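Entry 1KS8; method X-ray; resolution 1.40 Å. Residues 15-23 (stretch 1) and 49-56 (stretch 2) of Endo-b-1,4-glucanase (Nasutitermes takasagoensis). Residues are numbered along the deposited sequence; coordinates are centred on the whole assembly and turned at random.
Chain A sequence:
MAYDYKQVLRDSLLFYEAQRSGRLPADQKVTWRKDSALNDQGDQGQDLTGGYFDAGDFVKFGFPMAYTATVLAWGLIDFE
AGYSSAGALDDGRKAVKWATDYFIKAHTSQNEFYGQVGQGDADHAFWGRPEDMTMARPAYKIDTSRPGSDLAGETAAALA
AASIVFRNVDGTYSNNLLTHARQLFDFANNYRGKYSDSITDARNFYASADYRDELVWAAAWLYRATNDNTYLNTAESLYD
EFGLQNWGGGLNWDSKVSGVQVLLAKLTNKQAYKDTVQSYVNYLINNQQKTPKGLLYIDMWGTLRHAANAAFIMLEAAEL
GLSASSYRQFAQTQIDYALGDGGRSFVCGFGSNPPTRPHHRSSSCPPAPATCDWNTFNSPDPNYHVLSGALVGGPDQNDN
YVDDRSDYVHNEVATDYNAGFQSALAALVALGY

Stretch 1 15-23: FYEAQRSGR
Stretch 2 49-56: TGGYFDAG

Two backbone hydrogen bonds fix the register: F53 N donates to Q19 O at 2.8 Å with a nearly straight N-H...O angle of 168°, and S21 N donates to G51 O at 2.9 Å and 160°. Together they bracket the pair R20 and Y52 in a single beta bridge, CA to CA 4.7 Å. The chains run antiparallel: Q19 sits by F53 and G22 by G50, whose CA atoms are 4.2 Å apart. CA-H...O contacts supplement the bridge, from Y52 CA to Q19 O at 3.4 Å and from G50 CA to S21 O at 3.3 Å.

Q19 extends the polar pattern with its side chain. With chi1 and chi2 both m and chi3 near 99°, its amide reaches along stretch 2, and NE2 donates to A55 O at 2.8 Å and 171°; a second, weak bond runs from Q19 NE2 to F53 O at 3.2 Å. Q19 OE1 is satisfied elsewhere in the structure. Q19 thus bonds the other backbone through both main chain and side chain.

Stretch 1 enters this arrangement from a helix. F15 to E17 keep phi/psi near -63/-38, A18 follows at -70/-18, Q19 turns at -96/-1, and R20 (-66/134) and S21 (-108/156) are extended, as are Y52 (-111/141) and F53 (-72/143); D54 (-64/-55) and A55 (-142/-117) follow. The glycines have backbone needs of their own: G22 at 94/-157 and G50 at 106/-160 would jam a CB against the preceding carbonyl, and at G22 that CB would also lie 2.8 Å from G50 N. G51, at 76/-174, has the positive phi that favours glycine.

Waters extend the polar contact. One accepts from R20 NE at 2.8 Å and donates to Y52 OH at 2.7 Å; R20 is m, t, t, with chi4 at 180°. Another accepts from G50 N at 2.8 Å and lies 2.9 Å from S21 OG, while a third accepts from R23 NH1 at 2.7 Å and donates to T49 OG1 at 3.0 Å.

Aromatic rings complete the packing. Y52 (chi1 m, chi2 -71°) offers its electron-rich face to the slightly positive edge hydrogens of Y16 (m, -66°), centroids 5.7 Å apart and planes at 61°, while Y16 CB lies 4.0 Å from Y52 CE1. S21, chi1 t, points its CA-to-CB bond toward stretch 2, placing S21 CB 3.5 Å from the centroid of the F53 ring in a CH-pi contact, 15° off the normal; F53 is m with chi2 -52°. A small polar residue here serves both ring and water.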

ATOM      1  N   PHE A  15      -9.912  -6.329   4.781  1.00  6.49           N
ATOM      2  CA  PHE A  15      -9.241  -6.736   3.554  1.00  6.55           C
ATOM      3  C   PHE A  15      -7.787  -7.062   3.888  1.00  5.98           C
ATOM      4  O   PHE A  15      -7.258  -8.078   3.447  1.00  6.89           O
ATOM      5  CB  PHE A  15      -9.291  -5.631   2.491  1.00  6.77           C
ATOM      6  CG  PHE A  15      -8.365  -5.880   1.323  1.00  6.68           C
ATOM      7  CD1 PHE A  15      -8.520  -7.002   0.513  1.00  7.19           C
ATOM      8  CD2 PHE A  15      -7.316  -5.005   1.056  1.00  8.02           C
ATOM      9  CE1 PHE A  15      -7.639  -7.247  -0.548  1.00  6.48           C
ATOM     10  CE2 PHE A  15      -6.431  -5.244  -0.001  1.00  8.28           C
ATOM     11  CZ  PHE A  15      -6.593  -6.365  -0.802  1.00  7.68           C
ATOM     12  N   TYR A  16      -7.131  -6.209   4.671  1.00  6.34           N
ATOM     13  CA  TYR A  16      -5.747  -6.498   5.013  1.00  5.94           C
ATOM     14  C   TYR A  16      -5.631  -7.790   5.823  1.00  5.80           C
ATOM     15  O   TYR A  16      -4.673  -8.538   5.654  1.00  6.87           O
ATOM     16  CB  TYR A  16      -5.102  -5.297   5.719  1.00  6.95           C
ATOM     17  CG  TYR A  16      -4.716  -4.210   4.730  1.00  7.41           C
ATOM     18  CD1 TYR A  16      -3.720  -4.436   3.777  1.00  7.21           C
ATOM     19  CD2 TYR A  16      -5.390  -2.989   4.698  1.00  7.81           C
ATOM     20  CE1 TYR A  16      -3.412  -3.476   2.814  1.00  7.59           C
ATOM     21  CE2 TYR A  16      -5.088  -2.021   3.739  1.00  7.96           C
ATOM     22  CZ  TYR A  16      -4.101  -2.272   2.801  1.00  7.84           C
ATOM     23  OH  TYR A  16      -3.805  -1.325   1.847  1.00  7.19           O
ATOM     24  N   GLU A  17      -6.609  -8.079   6.681  1.00  7.60           N
ATOM     25  CA  GLU A  17      -6.552  -9.332   7.432  1.00  7.98           C
ATOM     26  C   GLU A  17      -6.623 -10.493   6.439  1.00  6.85           C
ATOM     27  O   GLU A  17      -5.993 -11.530   6.641  1.00  8.57           O
ATOM     28  CB  GLU A  17      -7.713  -9.461   8.430  1.00  8.50           C
ATOM     29  CG  GLU A  17      -7.636  -8.547   9.643  1.00  8.61           C
ATOM     30  CD  GLU A  17      -8.381  -9.106  10.843  1.00 11.43           C
ATOM     31  OE1 GLU A  17      -8.619  -8.346  11.808  1.00 11.95           O
ATOM     32  OE2 GLU A  17      -8.717 -10.310  10.828  1.00 10.35           O
ATOM     33  N   ALA A  18      -7.392 -10.314   5.366  1.00  7.39           N
ATOM     34  CA  ALA A  18      -7.546 -11.348   4.345  1.00  6.60           C
ATOM     35  C   ALA A  18      -6.273 -11.561   3.529  1.00  6.68           C
ATOM     36  O   ALA A  18      -6.126 -12.586   2.861  1.00  7.83           O
ATOM     37  CB  ALA A  18      -8.706 -10.992   3.409  1.00  7.19           C
ATOM     38  N   GLN A  19      -5.363 -10.590   3.583  1.00  6.32           N
ATOM     39  CA  GLN A  19      -4.102 -10.655   2.843  1.00  6.95           C
ATOM     40  C   GLN A  19      -2.939 -11.170   3.684  1.00  6.63           C
ATOM     41  O   GLN A  19      -1.820 -11.302   3.190  1.00  7.55           O
ATOM     42  CB  GLN A  19      -3.735  -9.269   2.307  1.00  6.60           C
ATOM     43  CG  GLN A  19      -4.693  -8.709   1.271  1.00  7.57           C
ATOM     44  CD  GLN A  19      -4.779  -9.581   0.036  1.00  8.05           C
ATOM     45  OE1 GLN A  19      -5.709 -10.372  -0.115  1.00  9.43           O
ATOM     46  NE2 GLN A  19      -3.798  -9.453  -0.852  1.00  9.26           N
ATOM     47  N   ARG A  20      -3.193 -11.459   4.955  1.00  6.55           N
ATOM     48  CA  ARG A  20      -2.132 -11.930   5.832  1.00  6.43           C
ATOM     49  C   ARG A  20      -1.551 -13.289   5.470  1.00  6.79           C
ATOM     50  O   ARG A  20      -2.278 -14.246   5.196  1.00  7.08           O
ATOM     51  CB  ARG A  20      -2.627 -11.980   7.277  1.00  6.41           C
ATOM     52  CG  ARG A  20      -2.886 -10.629   7.892  1.00  7.92           C
ATOM     53  CD  ARG A  20      -3.532 -10.782   9.252  1.00  9.25           C
ATOM     54  NE  ARG A  20      -3.681  -9.494   9.918  1.00  7.79           N
ATOM     55  CZ  ARG A  20      -4.211  -9.336  11.126  1.00  8.00           C
ATOM     56  NH1 ARG A  20      -4.649 -10.389  11.803  1.00  9.74           N
ATOM     57  NH2 ARG A  20      -4.290  -8.126  11.660  1.00  8.66           N
ATOM     58  N   SER A  21      -0.226 -13.353   5.474  1.00  6.90           N
ATOM     59  CA  SER A  21       0.500 -14.585   5.205  1.00  6.98           C
ATOM     60  C   SER A  21       1.091 -15.043   6.540  1.00  6.99           C
ATOM     61  O   SER A  21       1.282 -14.231   7.451  1.00  7.71           O
ATOM     62  CB  SER A  21       1.627 -14.325   4.197  1.00  6.31           C
ATOM     63  OG  SER A  21       2.369 -15.510   3.948  1.00  7.90           O
ATOM     64  N   GLY A  22       1.361 -16.341   6.662  1.00  7.27           N
ATOM     65  CA  GLY A  22       1.947 -16.867   7.884  1.00  8.39           C
ATOM     66  C   GLY A  22       0.955 -17.410   8.894  1.00  9.23           C
ATOM     67  O   GLY A  22      -0.157 -17.799   8.544  1.00  9.16           O
ATOM     68  N   ARG A  23       1.371 -17.448  10.156  1.00  9.81           N
ATOM     69  CA  ARG A  23       0.520 -17.939  11.235  1.00 11.09           C
ATOM     70  C   ARG A  23      -0.415 -16.819  11.680  1.00 10.61           C
ATOM     71  O   ARG A  23       0.033 -15.760  12.121  1.00 11.42           O
ATOM     72  CB  ARG A  23       1.383 -18.405  12.410  1.00 13.85           C
ATOM     73  CG  ARG A  23       0.600 -19.112  13.503  1.00 21.11           C
ATOM     74  CD  ARG A  23       1.502 -19.682  14.593  1.00 24.67           C
ATOM     75  NE  ARG A  23       2.398 -20.725  14.096  1.00 26.85           N
ATOM     76  CZ  ARG A  23       3.575 -20.497  13.521  1.00 29.50           C
ATOM     77  NH1 ARG A  23       4.016 -19.256  13.369  1.00 31.07           N
ATOM     78  NH2 ARG A  23       4.313 -21.515  13.094  1.00 30.95           N
ATOM     79  N   THR A  49       8.498 -15.942   7.609  1.00  9.10           N
ATOM     80  CA  THR A  49       7.050 -16.105   7.665  1.00  8.57           C
ATOM     81  C   THR A  49       6.373 -14.806   8.076  1.00  8.32           C
ATOM     82  O   THR A  49       6.947 -13.983   8.793  1.00  8.61           O
ATOM     83  CB  THR A  49       6.633 -17.210   8.656  1.00  8.14           C
ATOM     84  OG1 THR A  49       7.106 -16.888   9.973  1.00  9.49           O
ATOM     85  CG2 THR A  49       7.191 -18.556   8.215  1.00 10.24           C
ATOM     86  N   GLY A  50       5.140 -14.630   7.614  1.00  7.88           N
ATOM     87  CA  GLY A  50       4.400 -13.426   7.935  1.00  7.19           C
ATOM     88  C   GLY A  50       4.304 -12.489   6.747  1.00  6.32           C
ATOM     89  O   GLY A  50       4.487 -12.902   5.599  1.00  7.59           O
ATOM     90  N   GLY A  51       4.020 -11.222   7.020  1.00  6.24           N
ATOM     91  CA  GLY A  51       3.890 -10.257   5.945  1.00  7.37           C
ATOM     92  C   GLY A  51       2.575 -10.416   5.205  1.00  6.82           C
ATOM     93  O   GLY A  51       1.718 -11.213   5.597  1.00  6.93           O
ATOM     94  N   TYR A  52       2.420  -9.658   4.126  1.00  6.93           N
ATOM     95  CA  TYR A  52       1.204  -9.697   3.323  1.00  6.31           C
ATOM     96  C   TYR A  52       1.384 -10.300   1.941  1.00  6.93           C
ATOM     97  O   TYR A  52       2.397 -10.069   1.277  1.00  7.59           O
ATOM     98  CB  TYR A  52       0.661  -8.284   3.098  1.00  6.86           C
ATOM     99  CG  TYR A  52       0.099  -7.593   4.309  1.00  5.61           C
ATOM    100  CD1 TYR A  52      -1.105  -8.008   4.872  1.00  6.91           C
ATOM    101  CD2 TYR A  52       0.747  -6.496   4.871  1.00  7.07           C
ATOM    102  CE1 TYR A  52      -1.656  -7.349   5.958  1.00  7.48           C
ATOM    103  CE2 TYR A  52       0.205  -5.825   5.963  1.00  8.25           C
ATOM    104  CZ  TYR A  52      -0.998  -6.259   6.500  1.00  7.21           C
ATOM    105  OH  TYR A  52      -1.556  -5.603   7.570  1.00  7.67           O
ATOM    106  N   PHE A  53       0.392 -11.070   1.514  1.00  7.13           N
ATOM    107  CA  PHE A  53       0.389 -11.605   0.161  1.00  6.04           C
ATOM    108  C   PHE A  53       0.089 -10.332  -0.626  1.00  7.54           C
ATOM    109  O   PHE A  53      -0.689  -9.483  -0.174  1.00  7.98           O
ATOM    110  CB  PHE A  53      -0.732 -12.629  -0.009  1.00  7.00           C
ATOM    111  CG  PHE A  53      -0.472 -13.931   0.697  1.00  6.41           C
ATOM    112  CD1 PHE A  53       0.718 -14.624   0.492  1.00  6.52           C
ATOM    113  CD2 PHE A  53      -1.434 -14.487   1.532  1.00  6.25           C
ATOM    114  CE1 PHE A  53       0.946 -15.857   1.103  1.00  6.94           C
ATOM    115  CE2 PHE A  53      -1.217 -15.721   2.147  1.00  6.88           C
ATOM    116  CZ  PHE A  53      -0.027 -16.405   1.930  1.00  7.40           C
ATOM    117  N   ASP A  54       0.687 -10.188  -1.799  1.00  6.69           N
ATOM    118  CA  ASP A  54       0.516  -8.960  -2.565  1.00  6.65           C
ATOM    119  C   ASP A  54      -0.870  -8.603  -3.070  1.00  6.26           C
ATOM    120  O   ASP A  54      -1.373  -7.509  -2.807  1.00  7.55           O
ATOM    121  CB  ASP A  54       1.472  -8.950  -3.754  1.00  7.67           C
ATOM    122  CG  ASP A  54       1.406  -7.654  -4.533  1.00  8.22           C
ATOM    123  OD1 ASP A  54       1.756  -6.599  -3.961  1.00  8.86           O
ATOM    124  OD2 ASP A  54       0.991  -7.686  -5.712  1.00  8.54           O
ATOM    125  N   ALA A  55      -1.486  -9.524  -3.798  1.00  6.88           N
ATOM    126  CA  ALA A  55      -2.782  -9.248  -4.392  1.00  7.28           C
ATOM    127  C   ALA A  55      -3.689 -10.466  -4.342  1.00  6.47           C
ATOM    128  O   ALA A  55      -4.048 -10.924  -3.262  1.00  7.68           O
ATOM    129  CB  ALA A  55      -2.570  -8.795  -5.833  1.00  8.07           C
ATOM    130  N   GLY A  56      -4.078 -10.975  -5.508  1.00  6.46           N
ATOM    131  CA  GLY A  56      -4.923 -12.159  -5.549  1.00  6.26           C
ATOM    132  C   GLY A  56      -4.066 -13.412  -5.573  1.00  7.11           C
ATOM    133  O   GLY A  56      -4.585 -14.534  -5.620  1.00  7.31           O
TER
HETATM  134  O   HOH W   1      -3.532  -6.874   8.962  1.00  9.32           O
HETATM  135  O   HOH W   2       4.446 -16.524   5.640  1.00  7.67           O
HETATM  136  O   HOH W   3       6.063 -19.066  11.686  1.00 49.50           O